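Local coordinates for protein transcription factor SPN1 (Saccharomyces cerevisiae, PDB 3NFQ) that takes part in regulating transcription by RNA polymerase II, binding the polymerase and Spt6, and may act in both recruitment and post-recruitment steps involving the TATA-binding protein, at residues D90-F103 against V125-L138. Residues are numbered along the deposited sequence; the frame is centred on the assembly and turned at random.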
ATOM      1  N   ASP A  90     -16.009  -6.409   5.188  1.00 25.93           N
ATOM      2  CA  ASP A  90     -16.762  -5.708   6.257  1.00 26.89           C
ATOM      3  C   ASP A  90     -16.440  -4.239   6.417  1.00 27.39           C
ATOM      4  O   ASP A  90     -17.035  -3.541   7.256  1.00 27.12           O
ATOM      5  CB  ASP A  90     -16.633  -6.442   7.590  1.00 28.89           C
ATOM      6  CG  ASP A  90     -15.273  -6.233   8.254  1.00 32.34           C
ATOM      7  OD1 ASP A  90     -14.342  -5.650   7.628  1.00 33.78           O
ATOM      8  OD2 ASP A  90     -15.143  -6.656   9.423  1.00 36.01           O
ATOM      9  N   GLY A  91     -15.504  -3.746   5.599  1.00 26.69           N
ATOM     10  CA  GLY A  91     -15.214  -2.334   5.556  1.00 25.34           C
ATOM     11  C   GLY A  91     -14.049  -1.933   6.425  1.00 25.73           C
ATOM     12  O   GLY A  91     -13.653  -0.767   6.410  1.00 26.07           O
ATOM     13  N   SER A  92     -13.473  -2.899   7.145  1.00 24.63           N
ATOM     14  CA  SER A  92     -12.408  -2.576   8.104  1.00 24.98           C
ATOM     15  C   SER A  92     -11.055  -2.339   7.408  1.00 23.19           C
ATOM     16  O   SER A  92     -10.784  -2.852   6.311  1.00 22.93           O
ATOM     17  CB  SER A  92     -12.318  -3.640   9.170  1.00 25.04           C
ATOM     18  OG  SER A  92     -11.814  -4.807   8.591  1.00 28.27           O
ATOM     19  N   LEU A  93     -10.202  -1.565   8.076  1.00 21.94           N
ATOM     20  CA  LEU A  93      -9.015  -1.050   7.474  1.00 19.90           C
ATOM     21  C   LEU A  93      -7.765  -1.567   8.205  1.00 18.47           C
ATOM     22  O   LEU A  93      -7.878  -2.055   9.338  1.00 19.13           O
ATOM     23  CB  LEU A  93      -9.094   0.472   7.548  1.00 21.52           C
ATOM     24  CG  LEU A  93     -10.194   1.013   6.631  1.00 22.74           C
ATOM     25  CD1 LEU A  93     -10.377   2.437   6.965  1.00 25.80           C
ATOM     26  CD2 LEU A  93      -9.772   0.756   5.144  1.00 22.27           C
ATOM     27  N   PRO A  94      -6.596  -1.480   7.565  1.00 16.61           N
ATOM     28  CA  PRO A  94      -5.392  -1.830   8.372  1.00 15.28           C
ATOM     29  C   PRO A  94      -5.196  -0.821   9.476  1.00 15.46           C
ATOM     30  O   PRO A  94      -5.913   0.169   9.584  1.00 15.06           O
ATOM     31  CB  PRO A  94      -4.251  -1.739   7.362  1.00 15.64           C
ATOM     32  CG  PRO A  94      -4.772  -0.663   6.296  1.00 14.17           C
ATOM     33  CD  PRO A  94      -6.253  -1.020   6.201  1.00 16.01           C
ATOM     34  N   SER A  95      -4.143  -1.023  10.283  1.00 15.12           N
ATOM     35  CA  SER A  95      -3.950  -0.154  11.387  1.00 16.17           C
ATOM     36  C   SER A  95      -3.609   1.253  10.911  1.00 16.07           C
ATOM     37  O   SER A  95      -3.124   1.457   9.772  1.00 15.51           O
ATOM     38  CB  SER A  95      -2.758  -0.710  12.195  1.00 13.97           C
ATOM     39  OG  SER A  95      -1.553  -0.594  11.465  1.00 17.95           O
ATOM     40  N   PHE A  96      -3.786   2.217  11.817  1.00 16.16           N
ATOM     41  CA  PHE A  96      -3.428   3.573  11.566  1.00 16.33           C
ATOM     42  C   PHE A  96      -1.959   3.684  11.151  1.00 16.65           C
ATOM     43  O   PHE A  96      -1.616   4.453  10.254  1.00 15.80           O
ATOM     44  CB  PHE A  96      -3.628   4.434  12.834  1.00 16.67           C
ATOM     45  CG  PHE A  96      -3.321   5.891  12.610  1.00 18.44           C
ATOM     46  CD1 PHE A  96      -4.186   6.675  11.875  1.00 21.40           C
ATOM     47  CD2 PHE A  96      -2.137   6.474  13.070  1.00 16.80           C
ATOM     48  CE1 PHE A  96      -3.940   8.040  11.663  1.00 23.70           C
ATOM     49  CE2 PHE A  96      -1.863   7.841  12.807  1.00 18.14           C
ATOM     50  CZ  PHE A  96      -2.787   8.628  12.111  1.00 22.83           C
ATOM     51  N   GLU A  97      -1.075   2.947  11.843  1.00 15.96           N
ATOM     52  CA  GLU A  97       0.341   3.014  11.513  1.00 17.08           C
ATOM     53  C   GLU A  97       0.687   2.586  10.091  1.00 17.48           C
ATOM     54  O   GLU A  97       1.519   3.212   9.443  1.00 17.71           O
ATOM     55  CB  GLU A  97       1.130   2.122  12.491  1.00 19.45           C
ATOM     56  CG  GLU A  97       1.125   2.733  13.911  1.00 21.98           C
ATOM     57  CD  GLU A  97      -0.216   2.629  14.669  1.00 23.98           C
ATOM     58  OE1 GLU A  97      -1.006   1.675  14.439  1.00 21.41           O
ATOM     59  OE2 GLU A  97      -0.442   3.501  15.539  1.00 23.31           O
ATOM     60  N   ILE A  98      -0.000   1.552   9.593  1.00 15.90           N
ATOM     61  CA  ILE A  98       0.171   1.136   8.197  1.00 15.09           C
ATOM     62  C   ILE A  98      -0.402   2.202   7.225  1.00 15.29           C
ATOM     63  O   ILE A  98       0.218   2.545   6.209  1.00 14.22           O
ATOM     64  CB  ILE A  98      -0.449  -0.248   7.957  1.00 15.17           C
ATOM     65  CG1 ILE A  98       0.502  -1.344   8.424  1.00 17.70           C
ATOM     66  CG2 ILE A  98      -0.805  -0.441   6.362  1.00 15.74           C
ATOM     67  CD1 ILE A  98      -0.192  -2.621   8.696  1.00 19.60           C
ATOM     68  N   GLN A  99      -1.579   2.740   7.544  1.00 14.67           N
ATOM     69  CA  GLN A  99      -2.174   3.756   6.672  1.00 16.08           C
ATOM     70  C   GLN A  99      -1.268   4.969   6.586  1.00 16.21           C
ATOM     71  O   GLN A  99      -0.939   5.420   5.512  1.00 17.28           O
ATOM     72  CB  GLN A  99      -3.526   4.210   7.190  1.00 14.98           C
ATOM     73  CG  GLN A  99      -4.623   3.116   7.304  1.00 14.57           C
ATOM     74  CD  GLN A  99      -5.907   3.666   7.895  1.00 16.61           C
ATOM     75  OE1 GLN A  99      -6.316   4.773   7.564  1.00 15.92           O
ATOM     76  NE2 GLN A  99      -6.564   2.895   8.753  1.00 15.18           N
ATOM     77  N   LYS A 100      -0.852   5.476   7.735  1.00 15.83           N
ATOM     78  CA  LYS A 100      -0.072   6.697   7.758  1.00 18.06           C
ATOM     79  C   LYS A 100       1.309   6.509   7.119  1.00 16.87           C
ATOM     80  O   LYS A 100       1.787   7.366   6.355  1.00 16.54           O
ATOM     81  CB  LYS A 100       0.084   7.156   9.200  1.00 18.01           C
ATOM     82  CG  LYS A 100       0.651   8.533   9.207  1.00 25.71           C
ATOM     83  CD  LYS A 100       1.053   8.945  10.616  1.00 32.47           C
ATOM     84  CE  LYS A 100       1.390  10.433  10.574  1.00 37.73           C
ATOM     85  NZ  LYS A 100       1.439  10.934  11.969  1.00 44.33           N
ATOM     86  N   SER A 101       1.945   5.375   7.399  1.00 15.97           N
ATOM     87  CA  SER A 101       3.256   5.120   6.795  1.00 16.90           C
ATOM     88  C   SER A 101       3.176   4.989   5.301  1.00 15.78           C
ATOM     89  O   SER A 101       4.025   5.509   4.565  1.00 16.87           O
ATOM     90  CB  SER A 101       3.893   3.844   7.333  1.00 17.14           C
ATOM     91  OG  SER A 101       4.139   4.028   8.721  1.00 22.42           O
ATOM     92  N   LEU A 102       2.196   4.228   4.828  1.00 14.81           N
ATOM     93  CA  LEU A 102       2.068   4.102   3.361  1.00 14.35           C
ATOM     94  C   LEU A 102       1.674   5.386   2.652  1.00 14.00           C
ATOM     95  O   LEU A 102       2.216   5.721   1.572  1.00 14.99           O
ATOM     96  CB  LEU A 102       1.121   2.955   2.995  1.00 13.93           C
ATOM     97  CG  LEU A 102       1.598   1.547   3.381  1.00 12.50           C
ATOM     98  CD1 LEU A 102       0.526   0.507   2.942  1.00 15.04           C
ATOM     99  CD2 LEU A 102       2.895   1.225   2.733  1.00 11.04           C
ATOM    100  N   PHE A 103       0.745   6.137   3.231  1.00 14.72           N
ATOM    101  CA  PHE A 103       0.338   7.372   2.594  1.00 15.41           C
ATOM    102  C   PHE A 103       1.491   8.396   2.630  1.00 15.21           C
ATOM    103  O   PHE A 103       1.696   9.139   1.701  1.00 17.01           O
ATOM    104  CB  PHE A 103      -0.961   7.922   3.236  1.00 14.40           C
ATOM    105  CG  PHE A 103      -2.228   7.438   2.548  1.00 17.16           C
ATOM    106  CD1 PHE A 103      -3.080   6.537   3.184  1.00 15.78           C
ATOM    107  CD2 PHE A 103      -2.572   7.927   1.298  1.00 17.45           C
ATOM    108  CE1 PHE A 103      -4.287   6.106   2.541  1.00 18.98           C
ATOM    109  CE2 PHE A 103      -3.768   7.492   0.669  1.00 21.61           C
ATOM    110  CZ  PHE A 103      -4.594   6.597   1.291  1.00 17.59           C
ATOM    111  N   VAL A 125      -7.717   4.612  -2.898  1.00 15.31           N
ATOM    112  CA  VAL A 125      -7.458   5.967  -2.373  1.00 15.59           C
ATOM    113  C   VAL A 125      -8.769   6.776  -2.376  1.00 16.99           C
ATOM    114  O   VAL A 125      -9.078   7.516  -1.413  1.00 16.17           O
ATOM    115  CB  VAL A 125      -6.280   6.674  -3.132  1.00 15.67           C
ATOM    116  CG1 VAL A 125      -6.099   8.155  -2.675  1.00 18.82           C
ATOM    117  CG2 VAL A 125      -5.000   5.905  -2.887  1.00 16.87           C
ATOM    118  N   ILE A 126      -9.589   6.605  -3.410  1.00 16.70           N
ATOM    119  CA  ILE A 126     -10.904   7.247  -3.400  1.00 18.56           C
ATOM    120  C   ILE A 126     -11.728   6.789  -2.177  1.00 18.67           C
ATOM    121  O   ILE A 126     -12.347   7.603  -1.487  1.00 18.60           O
ATOM    122  CB  ILE A 126     -11.665   7.009  -4.744  1.00 17.99           C
ATOM    123  CG1 ILE A 126     -10.977   7.805  -5.867  1.00 20.64           C
ATOM    124  CG2 ILE A 126     -13.170   7.426  -4.604  1.00 20.04           C
ATOM    125  CD1 ILE A 126     -11.360   7.448  -7.284  1.00 21.83           C
ATOM    126  N   PHE A 127     -11.735   5.483  -1.893  1.00 16.69           N
ATOM    127  CA  PHE A 127     -12.440   4.952  -0.751  1.00 16.42           C
ATOM    128  C   PHE A 127     -11.969   5.645   0.561  1.00 15.91           C
ATOM    129  O   PHE A 127     -12.765   5.967   1.462  1.00 16.02           O
ATOM    130  CB  PHE A 127     -12.196   3.416  -0.660  1.00 16.99           C
ATOM    131  CG  PHE A 127     -12.683   2.804   0.629  1.00 21.07           C
ATOM    132  CD1 PHE A 127     -13.986   2.320   0.775  1.00 20.21           C
ATOM    133  CD2 PHE A 127     -11.849   2.738   1.729  1.00 22.32           C
ATOM    134  CE1 PHE A 127     -14.443   1.783   2.009  1.00 18.32           C
ATOM    135  CE2 PHE A 127     -12.306   2.191   2.930  1.00 21.20           C
ATOM    136  CZ  PHE A 127     -13.560   1.724   3.082  1.00 24.05           C
ATOM    137  N   TYR A 128     -10.676   5.918   0.649  1.00 15.55           N
ATOM    138  CA  TYR A 128     -10.145   6.597   1.866  1.00 15.99           C
ATOM    139  C   TYR A 128     -10.724   8.041   2.012  1.00 17.70           C
ATOM    140  O   TYR A 128     -10.883   8.549   3.131  1.00 16.00           O
ATOM    141  CB  TYR A 128      -8.629   6.638   1.813  1.00 16.01           C
ATOM    142  CG  TYR A 128      -8.044   5.413   2.511  1.00 16.86           C
ATOM    143  CD1 TYR A 128      -8.039   4.182   1.864  1.00 16.60           C
ATOM    144  CD2 TYR A 128      -7.508   5.483   3.810  1.00 16.50           C
ATOM    145  CE1 TYR A 128      -7.503   3.016   2.491  1.00 14.68           C
ATOM    146  CE2 TYR A 128      -6.951   4.317   4.441  1.00 14.64           C
ATOM    147  CZ  TYR A 128      -6.968   3.081   3.752  1.00 17.02           C
ATOM    148  OH  TYR A 128      -6.483   1.901   4.289  1.00 16.27           O
ATOM    149  N   THR A 129     -11.055   8.666   0.874  1.00 19.65           N
ATOM    150  CA  THR A 129     -11.627  10.045   0.906  1.00 21.48           C
ATOM    151  C   THR A 129     -13.042  10.097   1.466  1.00 23.85           C
ATOM    152  O   THR A 129     -13.480  11.165   1.975  1.00 24.35           O
ATOM    153  CB  THR A 129     -11.607  10.741  -0.454  1.00 20.64           C
ATOM    154  OG1 THR A 129     -12.610  10.161  -1.320  1.00 19.17           O
ATOM    155  CG2 THR A 129     -10.239  10.672  -1.100  1.00 19.93           C
ATOM    156  N   LYS A 130     -13.718   8.946   1.415  1.00 25.38           N
ATOM    157  CA  LYS A 130     -15.149   8.770   1.783  1.00 27.98           C
ATOM    158  C   LYS A 130     -15.466   7.983   3.059  1.00 28.54           C
ATOM    159  O   LYS A 130     -16.469   8.275   3.735  1.00 29.20           O
ATOM    160  CB  LYS A 130     -15.877   8.036   0.648  1.00 29.43           C
ATOM    161  CG  LYS A 130     -16.061   8.824  -0.651  1.00 32.83           C
ATOM    162  CD  LYS A 130     -16.611   7.803  -1.643  1.00 38.94           C
ATOM    163  CE  LYS A 130     -16.598   8.245  -3.109  1.00 43.02           C
ATOM    164  NZ  LYS A 130     -16.987   7.047  -3.957  1.00 46.02           N
ATOM    165  N   SER A 131     -14.652   6.976   3.409  1.00 27.48           N
ATOM    166  CA  SER A 131     -14.997   6.080   4.504  1.00 26.63           C
ATOM    167  C   SER A 131     -15.045   6.827   5.809  1.00 27.96           C
ATOM    168  O   SER A 131     -14.114   7.583   6.149  1.00 26.63           O
ATOM    169  CB  SER A 131     -14.017   4.901   4.603  1.00 27.24           C
ATOM    170  OG  SER A 131     -13.960   4.369   5.933  1.00 24.49           O
ATOM    171  N   LYS A 132     -16.110   6.582   6.570  1.00 28.43           N
ATOM    172  CA  LYS A 132     -16.229   7.141   7.919  1.00 29.92           C
ATOM    173  C   LYS A 132     -15.197   6.622   8.891  1.00 29.16           C
ATOM    174  O   LYS A 132     -15.047   7.172   9.975  1.00 29.35           O
ATOM    175  CB  LYS A 132     -17.601   6.824   8.517  1.00 32.14           C
ATOM    176  CG  LYS A 132     -18.787   7.261   7.660  1.00 37.67           C
ATOM    177  CD  LYS A 132     -18.727   8.743   7.305  1.00 45.92           C
ATOM    178  CE  LYS A 132     -19.760   9.035   6.208  1.00 50.39           C
ATOM    179  NZ  LYS A 132     -19.910  10.497   5.925  1.00 55.00           N
ATOM    180  N   ARG A 133     -14.484   5.571   8.524  1.00 27.00           N
ATOM    181  CA  ARG A 133     -13.495   4.975   9.455  1.00 27.29           C
ATOM    182  C   ARG A 133     -12.111   5.596   9.410  1.00 25.41           C
ATOM    183  O   ARG A 133     -11.220   5.218  10.209  1.00 26.02           O
ATOM    184  CB  ARG A 133     -13.335   3.495   9.159  1.00 27.09           C
ATOM    185  CG  ARG A 133     -14.626   2.735   9.232  1.00 33.21           C
ATOM    186  CD  ARG A 133     -14.266   1.306   9.443  1.00 39.24           C
ATOM    187  NE  ARG A 133     -15.407   0.423   9.244  1.00 41.51           N
ATOM    188  CZ  ARG A 133     -15.539  -0.757   9.831  1.00 42.72           C
ATOM    189  NH1 ARG A 133     -14.614  -1.195  10.688  1.00 43.67           N
ATOM    190  NH2 ARG A 133     -16.607  -1.491   9.563  1.00 46.47           N
ATOM    191  N   VAL A 134     -11.894   6.509   8.470  1.00 23.07           N
ATOM    192  CA  VAL A 134     -10.549   7.051   8.225  1.00 20.41           C
ATOM    193  C   VAL A 134     -10.390   8.340   9.000  1.00 20.56           C
ATOM    194  O   VAL A 134     -11.277   9.129   9.038  1.00 19.85           O
ATOM    195  CB  VAL A 134     -10.325   7.298   6.710  1.00 20.02           C
ATOM    196  CG1 VAL A 134      -8.956   7.912   6.417  1.00 18.65           C
ATOM    197  CG2 VAL A 134     -10.498   5.987   5.949  1.00 22.75           C
ATOM    198  N   GLU A 135      -9.259   8.520   9.649  1.00 18.70           N
ATOM    199  CA  GLU A 135      -8.944   9.758  10.333  1.00 20.15           C
ATOM    200  C   GLU A 135      -8.853  10.908   9.364  1.00 19.13           C
ATOM    201  O   GLU A 135      -8.318  10.757   8.287  1.00 17.99           O
ATOM    202  CB  GLU A 135      -7.605   9.571  11.023  1.00 19.68           C
ATOM    203  CG  GLU A 135      -7.705   8.605  12.192  1.00 23.75           C
ATOM    204  CD  GLU A 135      -8.803   9.028  13.208  1.00 31.27           C
ATOM    205  OE1 GLU A 135      -8.779  10.206  13.647  1.00 37.23           O
ATOM    206  OE2 GLU A 135      -9.686   8.202  13.531  1.00 30.98           O
ATOM    207  N   ALA A 136      -9.383  12.072   9.748  1.00 19.66           N
ATOM    208  CA  ALA A 136      -9.473  13.187   8.808  1.00 18.82           C
ATOM    209  C   ALA A 136      -8.185  13.525   8.172  1.00 18.72           C
ATOM    210  O   ALA A 136      -8.150  13.850   6.981  1.00 20.58           O
ATOM    211  CB  ALA A 136     -10.091  14.446   9.479  1.00 19.13           C
ATOM    212  N   GLN A 137      -7.066  13.477   8.915  1.00 18.42           N
ATOM    213  CA  GLN A 137      -5.844  13.911   8.282  1.00 19.87           C
ATOM    214  C   GLN A 137      -5.476  12.998   7.087  1.00 19.53           C
ATOM    215  O   GLN A 137      -4.945  13.467   6.099  1.00 19.42           O
ATOM    216  CB  GLN A 137      -4.653  13.989   9.268  1.00 20.61           C
ATOM    217  CG  GLN A 137      -4.137  12.611   9.529  1.00 29.70           C
ATOM    218  CD  GLN A 137      -3.221  12.465  10.742  1.00 38.81           C
ATOM    219  OE1 GLN A 137      -1.987  12.350  10.599  1.00 41.20           O
ATOM    220  NE2 GLN A 137      -3.835  12.400  11.949  1.00 42.92           N
ATOM    221  N   LEU A 138      -5.801  11.704   7.174  1.00 18.98           N
ATOM    222  CA  LEU A 138      -5.480  10.789   6.099  1.00 17.23           C
ATOM    223  C   LEU A 138      -6.500  10.883   4.968  1.00 15.85           C
ATOM    224  O   LEU A 138      -6.111  10.768   3.828  1.00 18.00           O
ATOM    225  CB  LEU A 138      -5.381   9.330   6.612  1.00 17.07           C
ATOM    226  CG  LEU A 138      -4.225   9.150   7.621  1.00 17.64           C
ATOM    227  CD1 LEU A 138      -4.226   7.698   8.076  1.00 19.04           C
ATOM    228  CD2 LEU A 138      -2.933   9.444   6.901  1.00 23.20           C
TER
HETATM  229  O   HOH W   1     -16.927  -4.282  11.195  1.00 59.05           O
HETATM  230  O   HOH W   2     -14.957   1.432   5.931  1.00 42.34           O
HETATM  231  O   HOH W   3      -7.319   6.208   9.664  1.00 18.60           O
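Tyr128 is wedged between Phe103, Gln99 and Leu93. Phe103 drives its edge into one face of the tyrosine in a T-shaped stack, planes 63° apart, with Phe103 CE1 3.5 Å from Tyr128 CD2; its CE2 rests on both methyls of Val125. The amide of Gln99 abuts the tyrosine's rim, OE1 3.2 Å from Tyr128 CE2. That amide is fixed at both ends: Gln99 NE2 donates to Pro94 O (2.9 Å), which lies almost in the plane of the Gln99 amide, and OE1 accepts from a water that also takes the N-H of Glu135. At the tip of the ring, Pro94 CD and Leu93 CD2 pack beside the hydroxyl, which hydrogen-bonds to Leu85 O. Replaced by alanine, Tyr128 would no longer give Phe103 a ring face to meet, is likely to open a gap beside it, and would leave the Leu85 carbonyl without this partner.

Leu93 is the bump of the loop. CG, anti to its carbonyl carbon (chi1 -69°), carries the forked end of Leu93 into segment 125-138: Leu93 CD2 lies 3.7 Å from Phe127 CE2, while CD1 enters the hollow between Val134 CG2 and Arg133 CB. Farther out, the extended Arg133 lays a guanidinium face over the Gly91-Ser92 peptide, Gly91 C 3.8 Å above its plane. A second water joins Gly91 O to Ser131 OG. On the other flank, Leu138 CD1 fits between Phe96 CE1 (3.6 Å) and Gln99, as Glu135 CG and Gln137 NE2 also reach the phenylalanine.

This contact belongs to the TFIIS N-terminal-like helical domain. Helices 96-103 and 125-130 cross at -121°, their axes 13.7 Å apart, with side chains bridging the distance. Helix 136-149 backs the aromatic pair through Leu141 and Ala142, while Ile98, Ser101 and Leu102 pack against helix 51-63.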